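Local coordinates for fimbrial subunit type 1 (Actinomyces oris, PDB 3UXF), which forms the shaft of type 1 fimbriae as their major subunit, a secreted pilin carried on the bacterial cell wall, at residues D92-L97 and A168-N173. Numbering follows the deposited sequence.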
ATOM      1  N   ASP A  92      10.505  11.183 -46.118  1.00 16.46           N
ATOM      2  CA  ASP A  92       9.040  11.070 -46.017  1.00 19.84           C
ATOM      3  C   ASP A  92       8.598  10.163 -44.865  1.00 16.21           C
ATOM      4  O   ASP A  92       7.597  10.434 -44.211  1.00 17.29           O
ATOM      5  CB  ASP A  92       8.410  10.542 -47.306  1.00 19.90           C
ATOM      6  CG  ASP A  92       8.422  11.567 -48.436  1.00 25.82           C
ATOM      7  OD1 ASP A  92       8.673  12.769 -48.179  1.00 28.06           O
ATOM      8  OD2 ASP A  92       8.177  11.143 -49.585  1.00 30.50           O
ATOM      9  N   GLY A  93       9.346   9.098 -44.615  1.00 14.48           N
ATOM     10  CA  GLY A  93       9.011   8.203 -43.518  1.00 14.95           C
ATOM     11  C   GLY A  93       9.131   8.912 -42.180  1.00 13.63           C
ATOM     12  O   GLY A  93       8.278   8.768 -41.306  1.00 14.74           O
ATOM     13  N   TRP A  94      10.196   9.690 -42.008  1.00 14.40           N
ATOM     14  CA  TRP A  94      10.367  10.425 -40.771  1.00 15.35           C
ATOM     15  C   TRP A  94       9.301  11.501 -40.638  1.00 17.61           C
ATOM     16  O   TRP A  94       8.822  11.741 -39.549  1.00 15.87           O
ATOM     17  CB  TRP A  94      11.741  11.097 -40.723  1.00 15.17           C
ATOM     18  CG  TRP A  94      12.851  10.106 -40.499  1.00 14.27           C
ATOM     19  CD1 TRP A  94      13.558   9.421 -41.449  1.00 12.43           C
ATOM     20  CD2 TRP A  94      13.327   9.659 -39.232  1.00 12.64           C
ATOM     21  NE1 TRP A  94      14.460   8.581 -40.834  1.00 11.26           N
ATOM     22  CE2 TRP A  94      14.334   8.704 -39.475  1.00 13.34           C
ATOM     23  CE3 TRP A  94      13.004   9.979 -37.917  1.00 13.23           C
ATOM     24  CZ2 TRP A  94      15.044   8.069 -38.439  1.00 12.83           C
ATOM     25  CZ3 TRP A  94      13.701   9.346 -36.869  1.00 15.74           C
ATOM     26  CH2 TRP A  94      14.715   8.398 -37.153  1.00 11.98           C
ATOM     27  N   LYS A  95       8.931  12.113 -41.764  1.00 14.98           N
ATOM     28  CA  LYS A  95       7.900  13.156 -41.775  1.00 18.18           C
ATOM     29  C   LYS A  95       6.546  12.575 -41.356  1.00 19.05           C
ATOM     30  O   LYS A  95       5.838  13.191 -40.578  1.00 19.15           O
ATOM     31  CB  LYS A  95       7.846  13.853 -43.150  1.00 19.60           C
ATOM     32  CG  LYS A  95       6.780  14.964 -43.307  1.00 24.27           C
ATOM     33  CD  LYS A  95       6.932  16.017 -42.248  1.00 27.70           C
ATOM     34  CE  LYS A  95       6.180  17.292 -42.623  1.00 29.37           C
ATOM     35  NZ  LYS A  95       4.736  17.009 -42.875  1.00 33.93           N
ATOM     36  N   THR A  96       6.210  11.388 -41.859  1.00 16.99           N
ATOM     37  CA  THR A  96       4.980  10.711 -41.435  1.00 19.39           C
ATOM     38  C   THR A  96       4.942  10.546 -39.927  1.00 20.20           C
ATOM     39  O   THR A  96       3.920  10.806 -39.271  1.00 21.47           O
ATOM     40  CB  THR A  96       4.835   9.347 -42.103  1.00 18.91           C
ATOM     41  OG1 THR A  96       4.755   9.543 -43.516  1.00 19.56           O
ATOM     42  CG2 THR A  96       3.582   8.589 -41.587  1.00 21.84           C
ATOM     43  N   LEU A  97       6.055  10.103 -39.355  1.00 17.77           N
ATOM     44  CA  LEU A  97       6.109   9.968 -37.893  1.00 17.40           C
ATOM     45  C   LEU A  97       5.946  11.306 -37.173  1.00 19.90           C
ATOM     46  O   LEU A  97       5.244  11.383 -36.154  1.00 20.62           O
ATOM     47  CB  LEU A  97       7.434   9.322 -37.448  1.00 18.73           C
ATOM     48  CG  LEU A  97       7.640   7.842 -37.758  1.00 18.15           C
ATOM     49  CD1 LEU A  97       8.993   7.397 -37.163  1.00 17.86           C
ATOM     50  CD2 LEU A  97       6.539   6.954 -37.205  1.00 16.73           C
ATOM     51  N   ALA A 168      25.829  13.965 -33.807  1.00 14.40           N
ATOM     52  CA  ALA A 168      26.533  13.671 -35.044  1.00 14.86           C
ATOM     53  C   ALA A 168      26.427  12.176 -35.313  1.00 12.51           C
ATOM     54  O   ALA A 168      26.905  11.678 -36.328  1.00 14.39           O
ATOM     55  CB  ALA A 168      27.988  14.089 -34.943  1.00 16.68           C
ATOM     56  N   LYS A 169      25.790  11.464 -34.390  1.00 14.10           N
ATOM     57  CA  LYS A 169      25.696  10.016 -34.477  1.00 13.62           C
ATOM     58  C   LYS A 169      24.280   9.468 -34.564  1.00 13.56           C
ATOM     59  O   LYS A 169      23.378   9.923 -33.865  1.00 13.99           O
ATOM     60  CB  LYS A 169      26.370   9.379 -33.259  1.00 19.63           C
ATOM     61  CG  LYS A 169      27.877   9.507 -33.223  1.00 19.78           C
ATOM     62  CD  LYS A 169      28.460   8.681 -32.089  1.00 28.99           C
ATOM     63  CE  LYS A 169      29.967   8.552 -32.209  1.00 37.71           C
ATOM     64  NZ  LYS A 169      30.384   8.212 -33.595  1.00 45.19           N
ATOM     65  N   TRP A 170      24.109   8.464 -35.414  1.00 14.06           N
ATOM     66  CA  TRP A 170      22.883   7.696 -35.472  1.00 13.71           C
ATOM     67  C   TRP A 170      23.138   6.516 -34.543  1.00 14.10           C
ATOM     68  O   TRP A 170      24.156   5.843 -34.663  1.00 16.87           O
ATOM     69  CB  TRP A 170      22.628   7.173 -36.884  1.00 13.94           C
ATOM     70  CG  TRP A 170      21.944   8.127 -37.817  1.00 12.49           C
ATOM     71  CD1 TRP A 170      22.474   8.693 -38.938  1.00 14.57           C
ATOM     72  CD2 TRP A 170      20.594   8.603 -37.732  1.00 11.20           C
ATOM     73  NE1 TRP A 170      21.548   9.499 -39.548  1.00 13.89           N
ATOM     74  CE2 TRP A 170      20.384   9.463 -38.827  1.00 11.24           C
ATOM     75  CE3 TRP A 170      19.546   8.392 -36.834  1.00 11.37           C
ATOM     76  CZ2 TRP A 170      19.174  10.109 -39.048  1.00 11.40           C
ATOM     77  CZ3 TRP A 170      18.345   9.037 -37.054  1.00 11.56           C
ATOM     78  CH2 TRP A 170      18.168   9.883 -38.153  1.00 13.52           C
ATOM     79  N   ASN A 171      22.228   6.270 -33.609  1.00 12.53           N
ATOM     80  CA  ASN A 171      22.381   5.153 -32.685  1.00 13.80           C
ATOM     81  C   ASN A 171      21.501   3.988 -33.116  1.00 11.92           C
ATOM     82  O   ASN A 171      20.280   4.090 -33.093  1.00 11.60           O
ATOM     83  CB  ASN A 171      22.041   5.588 -31.260  1.00 13.00           C
ATOM     84  CG  ASN A 171      22.020   4.429 -30.283  1.00 13.55           C
ATOM     85  OD1 ASN A 171      22.665   3.410 -30.500  1.00 14.36           O
ATOM     86  ND2 ASN A 171      21.274   4.587 -29.198  1.00 15.74           N
ATOM     87  N   TYR A 172      22.129   2.890 -33.527  1.00 13.28           N
ATOM     88  CA  TYR A 172      21.397   1.732 -34.029  1.00 11.92           C
ATOM     89  C   TYR A 172      21.108   0.689 -32.951  1.00 12.63           C
ATOM     90  O   TYR A 172      20.438  -0.302 -33.209  1.00 12.25           O
ATOM     91  CB  TYR A 172      22.153   1.081 -35.190  1.00 12.69           C
ATOM     92  CG  TYR A 172      22.258   1.942 -36.429  1.00 12.18           C
ATOM     93  CD1 TYR A 172      21.357   1.804 -37.471  1.00 12.34           C
ATOM     94  CD2 TYR A 172      23.264   2.887 -36.558  1.00 12.51           C
ATOM     95  CE1 TYR A 172      21.450   2.584 -38.604  1.00 13.54           C
ATOM     96  CE2 TYR A 172      23.364   3.672 -37.691  1.00 13.01           C
ATOM     97  CZ  TYR A 172      22.454   3.514 -38.710  1.00 15.94           C
ATOM     98  OH  TYR A 172      22.544   4.289 -39.839  1.00 13.84           O
ATOM     99  N   ASN A 173      21.625   0.914 -31.751  1.00 13.13           N
ATOM    100  CA  ASN A 173      21.400   0.005 -30.634  1.00 12.95           C
ATOM    101  C   ASN A 173      20.675   0.779 -29.553  1.00 12.41           C
ATOM    102  O   ASN A 173      21.294   1.355 -28.664  1.00 14.64           O
ATOM    103  CB  ASN A 173      22.728  -0.543 -30.126  1.00 13.60           C
ATOM    104  CG  ASN A 173      23.480  -1.313 -31.191  1.00 14.94           C
ATOM    105  OD1 ASN A 173      24.505  -0.862 -31.691  1.00 24.23           O
ATOM    106  ND2 ASN A 173      22.962  -2.476 -31.552  1.00 12.99           N
TER
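Trp-94 and Trp-170 each hold CG anti to their own carbonyl carbon and beside the backbone N (chi1 -73° and -84°), which directs each indole toward the other segment, from helix 91-99 and from strand 170-176. The setting is the N-terminal beta-sandwich domain of the pilin. Strand 170-176 belongs to its mixed four-stranded sheet, while the helix lies in the connection that follows strand 78-84 of the other sheet. The two indoles approach from opposite directions and meet through the outer carbons of their six-membered rings, CZ2 and CH2 of Trp-94 against CZ3 and CH2 of Trp-170, bridging backbones whose CA atoms at Trp-94 and Trp-170 stand 13.9 Å apart. The six-membered rings meet obliquely, their planes at 39° and centroids 5.4 Å apart. CH2 of Trp-94 lies 3.7 Å from CZ3 of Trp-170. The overlap is small, a surface contact of apolar carbons between partly exposed rings. Their indole N-H groups are bonded elsewhere: NE1 of Trp-94 donates to the carbonyl O of Leu-88, just ahead of the helix, and NE1 of Trp-170 to that of Ser-35 in the N-terminal segment. These bonds help fix the rotation of both indoles. Around them, Thr-158 of strand 155-159 packs against Trp-94, and Ile-37 and Pro-160 against Trp-170. Immediately after Trp-170 the chain bends in an Asx turn, where OD1 of Asn-171 accepts from N of Asn-173 at 3.0 Å, the donor lying above the carbonyl plane. Between the tryptophans themselves, the shortest approach is 3.6 Å, from CZ2 of Trp-94 to CH2 of Trp-170.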